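Long-range contacts in protease Do-like 8, chloroplastic (Arabidopsis thaliana, PDB 4IC6), which probably acts as a serine endopeptidase of the HtrA (Deg) family in the chloroplast thylakoid: residues 79-84 against 218-223; 96-101 against 115-120; 257-262 against 287-292; 40-45 against 157-162; 104-109 against 136-141. The protein carries 1 engineered substitution. All coordinates share one frame; numbering follows the deposited sequence.

Contact 1 of 5, residues 79-84 against 218-223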
# COMPACT_ATOMS: atom_id res chain seq x y z
N VAL A 79 -20.91 -3.12 30.36
CA VAL A 79 -21.30 -2.85 28.97
C VAL A 79 -20.07 -2.56 28.11
O VAL A 79 -19.15 -1.84 28.54
CB VAL A 79 -22.27 -1.66 28.89
CG1 VAL A 79 -22.53 -1.26 27.42
CG2 VAL A 79 -23.57 -2.00 29.57
N THR A 80 -20.04 -3.15 26.91
CA THR A 80 -18.92 -2.95 25.98
C THR A 80 -19.39 -3.11 24.54
O THR A 80 -20.58 -3.37 24.30
CB THR A 80 -17.78 -3.97 26.27
OG1 THR A 80 -16.59 -3.59 25.57
CG2 THR A 80 -18.21 -5.37 25.84
N ASN A 81 -18.48 -2.97 23.58
CA ASN A 81 -18.81 -3.33 22.20
C ASN A 81 -18.87 -4.84 22.02
O ASN A 81 -18.11 -5.60 22.64
CB ASN A 81 -17.77 -2.78 21.21
CG ASN A 81 -17.86 -1.29 21.03
OD1 ASN A 81 -16.85 -0.59 21.14
ND2 ASN A 81 -19.05 -0.78 20.74
N TYR A 82 -19.77 -5.27 21.14
CA TYR A 82 -19.82 -6.63 20.65
C TYR A 82 -18.42 -6.95 20.13
O TYR A 82 -17.87 -8.01 20.41
CB TYR A 82 -20.88 -6.72 19.54
CG TYR A 82 -21.11 -8.10 18.94
CD1 TYR A 82 -22.30 -8.79 19.15
CD2 TYR A 82 -20.16 -8.70 18.11
CE1 TYR A 82 -22.53 -10.04 18.59
CE2 TYR A 82 -20.38 -9.95 17.55
CZ TYR A 82 -21.57 -10.61 17.80
OH TYR A 82 -21.79 -11.85 17.25
N HIS A 83 -17.83 -6.01 19.41
CA HIS A 83 -16.52 -6.23 18.80
C HIS A 83 -15.36 -6.48 19.77
O HIS A 83 -14.43 -7.18 19.40
CB HIS A 83 -16.14 -5.06 17.86
CG HIS A 83 -14.89 -5.32 17.07
ND1 HIS A 83 -13.69 -4.68 17.34
CD2 HIS A 83 -14.63 -6.17 16.06
CE1 HIS A 83 -12.76 -5.13 16.51
NE2 HIS A 83 -13.31 -6.03 15.72
N VAL A 84 -15.38 -5.93 20.99
CA VAL A 84 -14.24 -6.17 21.87
C VAL A 84 -14.16 -7.64 22.31
O VAL A 84 -13.08 -8.16 22.57
CB VAL A 84 -14.14 -5.22 23.09
CG1 VAL A 84 -14.34 -3.76 22.68
CG2 VAL A 84 -15.08 -5.63 24.20
N ILE A 218 -20.92 5.10 23.68
CA ILE A 218 -19.82 4.13 23.80
C ILE A 218 -18.88 4.26 22.59
O ILE A 218 -19.30 4.00 21.45
CB ILE A 218 -20.34 2.69 23.82
CG1 ILE A 218 -21.20 2.45 25.07
CG2 ILE A 218 -19.16 1.70 23.79
CD1 ILE A 218 -20.43 2.39 26.38
N ASN A 219 -17.63 4.63 22.85
CA ASN A 219 -16.59 4.71 21.82
C ASN A 219 -16.55 3.44 20.97
O ASN A 219 -16.38 2.32 21.50
CB ASN A 219 -15.20 4.94 22.45
CG ASN A 219 -15.20 6.03 23.50
OD1 ASN A 219 -15.88 7.03 23.35
ND2 ASN A 219 -14.43 5.83 24.57
N THR A 220 -16.67 3.59 19.66
CA THR A 220 -16.81 2.42 18.81
C THR A 220 -15.85 2.38 17.64
O THR A 220 -15.86 3.26 16.78
CB THR A 220 -18.29 2.27 18.35
OG1 THR A 220 -19.12 2.18 19.52
CG2 THR A 220 -18.47 1.05 17.46
N ALA A 221 -15.03 1.32 17.59
CA ALA A 221 -14.04 1.17 16.54
C ALA A 221 -14.74 0.99 15.19
O ALA A 221 -15.77 0.32 15.09
CB ALA A 221 -13.14 -0.01 16.83
N ILE A 222 -14.17 1.58 14.14
CA ILE A 222 -14.77 1.49 12.80
C ILE A 222 -13.74 1.05 11.76
O ILE A 222 -12.54 1.04 12.02
CB ILE A 222 -15.32 2.85 12.31
CG1 ILE A 222 -14.20 3.88 12.32
CG2 ILE A 222 -16.50 3.32 13.16
CD1 ILE A 222 -14.50 5.10 11.42
N PHE A 223 -14.23 0.69 10.58
CA PHE A 223 -13.38 0.55 9.40
C PHE A 223 -13.79 1.65 8.40
O PHE A 223 -14.98 1.83 8.16
CB PHE A 223 -13.62 -0.81 8.74
CG PHE A 223 -13.00 -1.98 9.48
CD1 PHE A 223 -11.72 -1.88 10.02
CD2 PHE A 223 -13.69 -3.18 9.61
CE1 PHE A 223 -11.15 -2.98 10.69
CE2 PHE A 223 -13.13 -4.26 10.28
CZ PHE A 223 -11.86 -4.16 10.82
O HOH W 1 -15.29 -1.23 19.32

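Contact 2 of 5, residues 96-101 against 115-120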
# COMPACT_ATOMS: atom_id res chain seq x y z
N GLY A 96 -23.74 -17.14 30.30
CA GLY A 96 -23.17 -17.81 31.45
C GLY A 96 -21.73 -18.20 31.21
O GLY A 96 -20.96 -18.34 32.16
N ASP A 97 -21.35 -18.36 29.94
CA ASP A 97 -19.97 -18.69 29.58
C ASP A 97 -19.02 -17.55 29.89
O ASP A 97 -19.33 -16.39 29.63
CB ASP A 97 -19.88 -19.02 28.09
CG ASP A 97 -20.51 -20.35 27.75
OD1 ASP A 97 -21.03 -20.98 28.70
OD2 ASP A 97 -20.47 -20.77 26.57
N VAL A 98 -17.85 -17.88 30.44
CA VAL A 98 -16.79 -16.88 30.63
C VAL A 98 -16.14 -16.52 29.30
O VAL A 98 -15.43 -17.34 28.70
CB VAL A 98 -15.71 -17.38 31.62
CG1 VAL A 98 -14.57 -16.36 31.71
CG2 VAL A 98 -16.31 -17.64 32.99
N VAL A 99 -16.36 -15.30 28.83
CA VAL A 99 -15.83 -14.89 27.54
C VAL A 99 -14.78 -13.80 27.69
O VAL A 99 -14.11 -13.44 26.73
CB VAL A 99 -16.94 -14.36 26.62
CG1 VAL A 99 -17.96 -15.45 26.34
CG2 VAL A 99 -17.58 -13.13 27.24
N GLY A 100 -14.66 -13.27 28.90
CA GLY A 100 -13.72 -12.20 29.13
C GLY A 100 -13.06 -12.23 30.49
O GLY A 100 -13.62 -12.77 31.45
N ARG A 101 -11.86 -11.66 30.56
CA ARG A 101 -11.25 -11.33 31.84
C ARG A 101 -11.45 -9.83 32.03
O ARG A 101 -11.03 -9.03 31.20
CB ARG A 101 -9.76 -11.69 31.84
N GLU A 115 -13.78 -12.75 36.39
CA GLU A 115 -14.34 -13.46 35.27
C GLU A 115 -15.52 -12.67 34.74
O GLU A 115 -16.36 -12.20 35.51
CB GLU A 115 -14.85 -14.84 35.70
CG GLU A 115 -13.76 -15.83 35.97
CD GLU A 115 -14.34 -17.20 36.26
OE1 GLU A 115 -15.43 -17.25 36.87
OE2 GLU A 115 -13.72 -18.20 35.86
N GLY A 116 -15.59 -12.50 33.42
CA GLY A 116 -16.72 -11.85 32.78
C GLY A 116 -17.61 -12.87 32.09
O GLY A 116 -17.24 -13.44 31.06
N LYS A 117 -18.79 -13.12 32.65
CA LYS A 117 -19.71 -14.09 32.06
C LYS A 117 -20.62 -13.38 31.09
O LYS A 117 -21.06 -12.25 31.35
CB LYS A 117 -20.53 -14.80 33.14
CG LYS A 117 -19.67 -15.52 34.15
CD LYS A 117 -20.48 -16.41 35.08
CE LYS A 117 -19.56 -17.37 35.86
NZ LYS A 117 -20.29 -18.12 36.93
N LEU A 118 -20.90 -14.02 29.96
CA LEU A 118 -21.70 -13.39 28.92
C LEU A 118 -23.16 -13.30 29.34
O LEU A 118 -23.76 -14.29 29.79
CB LEU A 118 -21.58 -14.17 27.61
CG LEU A 118 -22.55 -13.77 26.49
CD1 LEU A 118 -22.26 -12.36 26.00
CD2 LEU A 118 -22.50 -14.79 25.36
N VAL A 119 -23.72 -12.10 29.21
CA VAL A 119 -25.13 -11.87 29.51
C VAL A 119 -25.94 -11.84 28.23
O VAL A 119 -26.95 -12.54 28.10
CB VAL A 119 -25.31 -10.56 30.30
CG1 VAL A 119 -26.79 -10.28 30.52
CG2 VAL A 119 -24.58 -10.65 31.64
N GLY A 120 -25.50 -11.03 27.26
CA GLY A 120 -26.09 -11.06 25.95
C GLY A 120 -25.31 -10.13 25.04
O GLY A 120 -24.52 -9.32 25.51

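Contact 3 of 5, residues 257-262 against 287-292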
# COMPACT_ATOMS: atom_id res chain seq x y z
N ALA A 257 -38.75 -6.31 15.12
CA ALA A 257 -39.74 -6.49 14.07
C ALA A 257 -39.32 -5.54 12.97
O ALA A 257 -38.84 -4.45 13.24
CB ALA A 257 -41.13 -6.12 14.55
N GLY A 258 -39.46 -5.95 11.72
CA GLY A 258 -39.06 -5.04 10.65
C GLY A 258 -39.47 -5.49 9.27
O GLY A 258 -40.38 -6.31 9.09
N ILE A 259 -38.78 -4.96 8.29
CA ILE A 259 -39.04 -5.30 6.91
C ILE A 259 -37.69 -5.61 6.29
O ILE A 259 -36.78 -4.79 6.38
CB ILE A 259 -39.66 -4.11 6.16
CG1 ILE A 259 -41.00 -3.73 6.81
CG2 ILE A 259 -39.83 -4.41 4.67
CD1 ILE A 259 -41.62 -2.44 6.20
N ASN A 260 -37.55 -6.78 5.69
CA ASN A 260 -36.31 -7.12 5.02
C ASN A 260 -36.25 -6.46 3.63
O ASN A 260 -36.81 -6.95 2.66
CB ASN A 260 -36.12 -8.64 4.98
CG ASN A 260 -35.95 -9.25 6.38
OD1 ASN A 260 -35.29 -8.68 7.25
ND2 ASN A 260 -36.57 -10.41 6.60
N ILE A 261 -35.61 -5.29 3.59
CA ILE A 261 -35.37 -4.55 2.36
C ILE A 261 -34.05 -3.82 2.54
O ILE A 261 -33.53 -3.76 3.65
CB ILE A 261 -36.46 -3.50 2.07
CG1 ILE A 261 -36.77 -2.69 3.33
CG2 ILE A 261 -37.71 -4.14 1.50
CD1 ILE A 261 -37.76 -1.55 3.10
N GLU A 262 -33.52 -3.26 1.46
CA GLU A 262 -32.31 -2.45 1.55
C GLU A 262 -32.69 -0.98 1.39
O GLU A 262 -33.30 -0.59 0.40
CB GLU A 262 -31.30 -2.86 0.47
CG GLU A 262 -29.85 -2.54 0.83
CD GLU A 262 -29.01 -2.10 -0.37
OE1 GLU A 262 -29.30 -2.56 -1.51
OE2 GLU A 262 -28.07 -1.30 -0.18
N SER A 287 -40.03 -11.57 -1.20
CA SER A 287 -40.05 -11.17 0.20
C SER A 287 -41.44 -10.63 0.53
O SER A 287 -42.25 -10.42 -0.38
CB SER A 287 -39.02 -10.06 0.42
OG SER A 287 -39.34 -8.95 -0.41
N LEU A 288 -41.71 -10.40 1.81
CA LEU A 288 -42.94 -9.71 2.19
C LEU A 288 -43.02 -8.35 1.46
O LEU A 288 -44.08 -7.96 0.98
CB LEU A 288 -42.99 -9.51 3.71
CG LEU A 288 -43.85 -10.47 4.56
CD1 LEU A 288 -44.00 -11.83 3.92
CD2 LEU A 288 -43.30 -10.55 5.96
N ALA A 289 -41.89 -7.64 1.40
CA ALA A 289 -41.84 -6.34 0.72
C ALA A 289 -42.27 -6.47 -0.73
O ALA A 289 -43.13 -5.72 -1.19
CB ALA A 289 -40.44 -5.73 0.82
N GLU A 290 -41.68 -7.42 -1.45
CA GLU A 290 -42.07 -7.67 -2.84
C GLU A 290 -43.56 -7.97 -2.99
O GLU A 290 -44.25 -7.34 -3.79
CB GLU A 290 -41.24 -8.79 -3.45
CG GLU A 290 -41.61 -9.12 -4.90
CD GLU A 290 -40.74 -10.23 -5.48
OE1 GLU A 290 -39.54 -9.98 -5.72
OE2 GLU A 290 -41.26 -11.35 -5.67
N LYS A 291 -44.05 -8.94 -2.22
CA LYS A 291 -45.45 -9.33 -2.31
C LYS A 291 -46.37 -8.16 -1.98
O LYS A 291 -47.47 -8.05 -2.52
CB LYS A 291 -45.74 -10.53 -1.40
CG LYS A 291 -44.81 -11.72 -1.63
CD LYS A 291 -45.22 -12.94 -0.82
CE LYS A 291 -44.04 -13.89 -0.61
NZ LYS A 291 -42.94 -13.23 0.16
N ALA A 292 -45.93 -7.28 -1.09
CA ALA A 292 -46.69 -6.07 -0.76
C ALA A 292 -46.64 -5.04 -1.89
O ALA A 292 -47.46 -4.12 -1.93
CB ALA A 292 -46.19 -5.46 0.54
O HOH W 2 -39.41 -8.03 2.94

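Contact 4 of 5, residues 40-45 against 157-162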
# COMPACT_ATOMS: atom_id res chain seq x y z
N TYR A 40 -12.68 4.83 37.53
CA TYR A 40 -13.23 3.66 38.24
C TYR A 40 -14.34 2.92 37.51
O TYR A 40 -14.52 1.72 37.69
CB TYR A 40 -13.72 4.05 39.64
CG TYR A 40 -12.62 4.71 40.41
CD1 TYR A 40 -12.45 6.08 40.36
CD2 TYR A 40 -11.73 3.96 41.16
CE1 TYR A 40 -11.42 6.69 41.04
CE2 TYR A 40 -10.70 4.56 41.84
CZ TYR A 40 -10.56 5.93 41.78
OH TYR A 40 -9.53 6.54 42.47
N SER A 41 -15.09 3.65 36.69
CA SER A 41 -16.22 3.09 35.98
C SER A 41 -15.81 2.47 34.64
O SER A 41 -16.62 1.84 33.96
CB SER A 41 -17.26 4.18 35.70
OG SER A 41 -17.64 4.84 36.89
N VAL A 42 -14.57 2.70 34.26
CA VAL A 42 -14.08 2.24 32.97
C VAL A 42 -13.20 1.01 33.18
O VAL A 42 -12.09 1.11 33.73
CB VAL A 42 -13.34 3.34 32.21
CG1 VAL A 42 -12.95 2.84 30.83
CG2 VAL A 42 -14.22 4.59 32.08
N VAL A 43 -13.71 -0.15 32.79
CA VAL A 43 -13.02 -1.41 33.04
C VAL A 43 -12.21 -1.84 31.83
O VAL A 43 -12.37 -1.29 30.73
CB VAL A 43 -13.98 -2.55 33.43
CG1 VAL A 43 -14.78 -2.19 34.67
CG2 VAL A 43 -14.91 -2.91 32.27
N ASN A 44 -11.34 -2.81 32.03
CA ASN A 44 -10.60 -3.45 30.95
C ASN A 44 -11.14 -4.85 30.67
O ASN A 44 -11.38 -5.63 31.60
CB ASN A 44 -9.10 -3.50 31.29
CG ASN A 44 -8.34 -4.45 30.41
OD1 ASN A 44 -8.08 -4.18 29.23
ND2 ASN A 44 -7.96 -5.59 30.97
N ILE A 45 -11.33 -5.17 29.40
CA ILE A 45 -11.83 -6.48 28.99
C ILE A 45 -10.87 -7.16 28.02
O ILE A 45 -10.57 -6.62 26.94
CB ILE A 45 -13.22 -6.36 28.30
CG1 ILE A 45 -14.23 -5.70 29.23
CG2 ILE A 45 -13.70 -7.73 27.83
CD1 ILE A 45 -15.52 -5.25 28.55
N LEU A 157 -15.31 13.72 26.24
CA LEU A 157 -14.09 13.00 26.63
C LEU A 157 -14.27 11.52 26.38
O LEU A 157 -15.26 10.92 26.80
CB LEU A 157 -13.72 13.23 28.10
CG LEU A 157 -14.30 14.29 29.03
CD1 LEU A 157 -13.56 14.23 30.37
CD2 LEU A 157 -14.26 15.71 28.46
N ALA A 158 -13.31 10.92 25.70
CA ALA A 158 -13.33 9.49 25.43
C ALA A 158 -12.30 8.82 26.34
O ALA A 158 -11.10 9.15 26.27
CB ALA A 158 -13.00 9.24 23.95
N ILE A 159 -12.76 7.93 27.21
CA ILE A 159 -11.90 7.29 28.20
C ILE A 159 -11.76 5.81 27.84
O ILE A 159 -12.72 5.18 27.39
CB ILE A 159 -12.46 7.47 29.64
CG1 ILE A 159 -12.63 8.96 29.95
CG2 ILE A 159 -11.57 6.80 30.68
CD1 ILE A 159 -13.01 9.28 31.39
N GLY A 160 -10.56 5.28 28.00
CA GLY A 160 -10.31 3.86 27.81
C GLY A 160 -9.52 3.25 28.94
O GLY A 160 -8.86 3.94 29.72
N ASN A 161 -9.60 1.93 29.06
CA ASN A 161 -8.75 1.17 29.96
C ASN A 161 -8.36 -0.04 29.14
O ASN A 161 -8.93 -1.12 29.30
CB ASN A 161 -9.53 0.80 31.22
CG ASN A 161 -8.75 -0.09 32.17
OD1 ASN A 161 -7.58 -0.44 31.93
ND2 ASN A 161 -9.39 -0.47 33.27
N PRO A 162 -7.44 0.15 28.19
CA PRO A 162 -7.25 -0.86 27.14
C PRO A 162 -6.44 -2.08 27.57
O PRO A 162 -6.61 -3.14 26.97
CB PRO A 162 -6.50 -0.10 26.04
CG PRO A 162 -5.77 1.02 26.80
CD PRO A 162 -6.71 1.40 27.91

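Contact 5 of 5, residues 104-109 against 136-141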
# COMPACT_ATOMS: atom_id res chain seq x y z
N ILE A 104 -10.92 -4.22 36.89
CA ILE A 104 -11.59 -3.07 37.47
C ILE A 104 -10.72 -2.34 38.50
O ILE A 104 -10.22 -2.95 39.46
CB ILE A 104 -12.89 -3.49 38.16
CG1 ILE A 104 -13.61 -4.55 37.33
CG2 ILE A 104 -13.76 -2.28 38.45
CD1 ILE A 104 -15.02 -4.84 37.79
N LEU A 105 -10.58 -1.04 38.31
CA LEU A 105 -9.81 -0.18 39.19
C LEU A 105 -10.51 0.01 40.54
O LEU A 105 -11.64 0.52 40.61
CB LEU A 105 -9.60 1.19 38.54
CG LEU A 105 -8.64 2.17 39.23
CD1 LEU A 105 -7.21 1.60 39.28
CD2 LEU A 105 -8.65 3.52 38.51
N ALA A 106 -9.84 -0.41 41.62
CA ALA A 106 -10.37 -0.20 42.96
C ALA A 106 -9.85 1.11 43.55
O ALA A 106 -9.01 1.78 42.95
CB ALA A 106 -10.00 -1.37 43.86
N SER A 107 -10.36 1.46 44.73
CA SER A 107 -9.99 2.70 45.41
C SER A 107 -8.52 2.71 45.85
O SER A 107 -7.93 3.79 46.00
CB SER A 107 -10.90 2.95 46.59
N ASP A 108 -7.94 1.54 46.06
CA ASP A 108 -6.53 1.46 46.43
C ASP A 108 -5.60 1.70 45.23
O ASP A 108 -4.38 1.66 45.35
CB ASP A 108 -6.20 0.13 47.11
CG ASP A 108 -6.60 -1.08 46.28
OD1 ASP A 108 -7.19 -0.88 45.20
OD2 ASP A 108 -6.35 -2.22 46.72
N GLY A 109 -6.20 1.96 44.07
CA GLY A 109 -5.42 2.30 42.89
C GLY A 109 -4.84 1.14 42.10
O GLY A 109 -4.06 1.35 41.17
N GLU A 136 -20.23 -4.90 45.72
CA GLU A 136 -20.89 -3.68 45.26
C GLU A 136 -20.09 -2.44 45.65
O GLU A 136 -20.20 -1.39 45.03
CB GLU A 136 -22.31 -3.60 45.82
N THR A 137 -19.26 -2.60 46.68
CA THR A 137 -18.40 -1.54 47.18
C THR A 137 -17.28 -1.26 46.19
O THR A 137 -16.67 -0.19 46.20
CB THR A 137 -17.80 -1.94 48.53
OG1 THR A 137 -16.47 -2.46 48.35
CG2 THR A 137 -18.67 -3.01 49.18
N LEU A 138 -17.01 -2.23 45.32
CA LEU A 138 -15.99 -2.07 44.29
C LEU A 138 -16.55 -1.33 43.08
O LEU A 138 -15.87 -0.51 42.45
CB LEU A 138 -15.49 -3.45 43.85
CG LEU A 138 -14.05 -3.62 43.38
CD1 LEU A 138 -14.00 -4.64 42.26
CD2 LEU A 138 -13.46 -2.30 42.92
N LEU A 139 -17.81 -1.61 42.77
CA LEU A 139 -18.39 -1.14 41.52
C LEU A 139 -18.92 0.29 41.59
O LEU A 139 -19.76 0.63 42.43
CB LEU A 139 -19.48 -2.12 41.05
CG LEU A 139 -18.99 -3.57 40.98
CD1 LEU A 139 -20.15 -4.55 40.94
CD2 LEU A 139 -18.05 -3.79 39.80
N LYS A 140 -18.39 1.13 40.70
CA LYS A 140 -18.84 2.51 40.53
C LYS A 140 -19.54 2.65 39.19
O LYS A 140 -18.89 2.86 38.17
CB LYS A 140 -17.65 3.46 40.61
N PRO A 141 -20.86 2.51 39.18
CA PRO A 141 -21.60 2.58 37.91
C PRO A 141 -21.41 3.92 37.21
O PRO A 141 -21.41 4.98 37.84
CB PRO A 141 -23.05 2.40 38.34
CG PRO A 141 -22.96 1.59 39.60
CD PRO A 141 -21.73 2.10 40.30
O HOH W 3 -13.73 0.70 41.99

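Contact 1 of 5, residues 79-84 against 218-223
The interface between the two beta-barrels of the chymotrypsin-like protease domain, beside the active site, is bridged here by one buried amide. Asn-81, just past strand 77-80, reaches Thr-220 with its CG anti to the carbonyl carbon (chi1 -72°). ND2 donates to Thr-220 OG1 at 3.2 Å, nearly in the amide plane, and also to the backbone oxygen of Asp-126, a predicted charge-relay residue. The Thr-220 hydroxyl gives its proton to Ile-218 O, with OG1 2.7 Å from that oxygen and above the carbonyl plane. Asn-81 OD1 accepts from a water at 2.5 Å, whose oxygen takes the N-H of Ala-221, 3.1 Å from Ala-221 N. OD1 also sits 3.0 Å from Asn-219 O; both are acceptors, so this approach is probably somewhat unfavourable. Alongside, Val-79 CG1 meets Ile-218 CD1 at 4.3 Å. An alanine at Asn-81 would remove the amide and would probably loosen both the link between the barrels and the placing of the Asp-126 backbone. Because Asp-126 OD1 accepts from His-83 N, the bridge probably forms part of the second shell of the predicted charge-relay triad, as in chymotrypsin-like proteases; its serine position is the engineered Ala-204.

Contact 2 of 5, residues 96-101 against 115-120
Gly-116 O is approached by two successive amides of the partner strand: Val-99 N at 3.0 Å, nearly along the C=O axis, and Gly-100 N at 3.4 Å in a weak bond. Gly-116 N answers with a 2.8 Å bond to Gly-100 O from above the carbonyl plane. Leu-118 N gives to Asp-97 O at 2.9 Å, while Gly-96 N gives to Leu-118 O, keeping the loop before strand 98-101 attached. Val-99 and Gly-100 both facing Gly-116 make a classic beta bulge, set in the antiparallel hairpin of strands 98-105 and 111-122 in the first protease barrel; it shifts the register between the Val-98/Lys-117 and Gly-100/Gly-116 pairs. A CB on Gly-116 would lie only 3.3 Å from Gly-100 O, so glycine suits the tight crossing. On the Val-98 face, Val-98 CG2 rests against the carboxylate end of Glu-115, 3.8 Å from CD, the two side chains crossing at about a right angle. Lys-117 passes its CD 3.5 Å from Gly-96 O before its extended chain leads away. Val-99 CG1 meets Leu-118 CB obliquely at 4.0 Å. Val-99 packs on Ala-88 and Leu-118 on Leu-89 of helix 86-90, and both touch Pro-93, while Asp-97 OD2 accepts from Ser-94 N.

Contact 3 of 5, residues 257-262 against 287-292
Ala-289 turns its methyl toward two isoleucines, and each meets it with the CG2 branch. The closer is Ile-261, whose CG2 lies 3.2 Å from Ala-289 CB, tighter than normal van der Waals contact. Its chi1 of 46° leaves CG1 in the crowded position between the backbone N and the carbonyl carbon and sets CG2 anti to the carbonyl carbon, on the side of the helix. Ile-259 takes a different torsion, with CG2 anti to the backbone N, and brings that methyl to 4.1 Å from the same Ala-289 CB. Its side chain also packs on Ile-353 and Leu-355 of strand 347-357. Between the isoleucines, Asn-260 addresses the helix through its backbone: a water donates to Asn-260 O at 2.8 Å and accepts from Ala-289 N at 2.9 Å, occupying a first-turn N-H. The neighbouring cap is direct. Ser-287, at the N-cap, accepts from Glu-290 N at 3.0 Å from its OG, an almost straight bond of 171°, and the hydroxyl is also hydrogen-bonded to Pro-284 O. An alanine methyl resting against two isoleucine CG2 methyls thus seats the start of helix 288-292 on the segment leaving strand 257-258, within the helix-capped beta-sheet fold of a PDZ domain.

Contact 4 of 5, residues 40-45 against 157-162
This is a buried contact between the two barrels of the protease domain, where the start of strand 42-47 in the first lies against the end of strand 155-160 in the second. A hydrogen bond from Asn-161 ties the two together. Asn-161 holds CG anti to its backbone N (chi1 175°), so that ND2 reaches Val-42 O at 3.2 Å with an N-H···O angle of 162°; the donor lies on a lone pair in the carbonyl plane, and the acceptor is close to the amide plane. The same oxygen also accepts from His-167 NE2, so two donors grip it, while ND2 has a second partner in Gln-111 OE1. Beside this bond, Val-42 CG2 meets Ile-159 CG2 at 3.7 Å, the side chains crossing obliquely, and Val-42 CG1 lies over the backbone at 3.9 Å from Gly-160 C. At the other end Asn-44 CB presses on Asn-161 O at 3.1 Å, and Asn-44 CA makes a CA-H···O contact with that oxygen at 3.3 Å. A leucine at Asn-161 would lose the bonds to Val-42 and Gln-111 and would probably disturb the junction by burying an apolar group among polar atoms. Pro-207, at the start of strand 207-210, covers both Val-42 and Ile-159, Val-43 packs on Ile-78 of strand 77-80, and Pro-162 touches Arg-179 of a second subunit.

Contact 5 of 5, residues 104-109 against 136-141
The oxygen of a bridging water is the polar atom held most closely: between the two segments two carbonyls hold it, at 2.5 Å from Leu-105 O and 2.5 Å from Leu-138 O. Both lie where the water can donate, but further acceptors nearby mean that not all can receive a proton at once. Beside this bridge the side chains make the direct contact. Leu-138 sends CD2 against Ala-106, 3.7 Å from CB and equally near CA, while its CD1 comes to 4.4 Å from Ile-104 CB. Its torsions lie off the usual staggered values (chi1 -149°), so the pose is probably strained or loosely defined. Ile-104 instead extends its CD1, tip to tip, to 3.8 Å from Leu-139 CD2, the two side chains crossing obliquely. Leu-139 keeps CG anti to the carbonyl carbon, and although its CB leaves the contact, the branch end returns to it. After Ala-106 the chain reverses in a type I turn, closed by Gly-109 N donating to Ala-106 O at 3.0 Å. The turn joins strands 98-105 and 111-122 of the first protease barrel, and the loop that follows strand 127-131 folds over this hairpin, its Phe-114 touching both Ile-104 and Leu-138.

Contacts 1 and 4 both join the two protease barrels, and their centres lie about 12 Å apart; they touch where Thr-80 packs on Ile-45 and Asn-219 on Ala-158. Contact 1 holds the predicted catalytic His-83, whereas contact 4 stands a little back, the side chain of Pro-162 being about 8 Å from that of the engineered Ala-204. Contacts 2 and 5, centres about 19 Å apart, both use strand 98-105 of the first barrel, contact 5 pairing it with the loop after strand 127-131. Contact 5 also meets contact 4 through a probable hydrogen bond between Ser-41 OG and Lys-140 O. Contact 3, in the PDZ domain, is separate, its centre about 29 Å from that of contact 1.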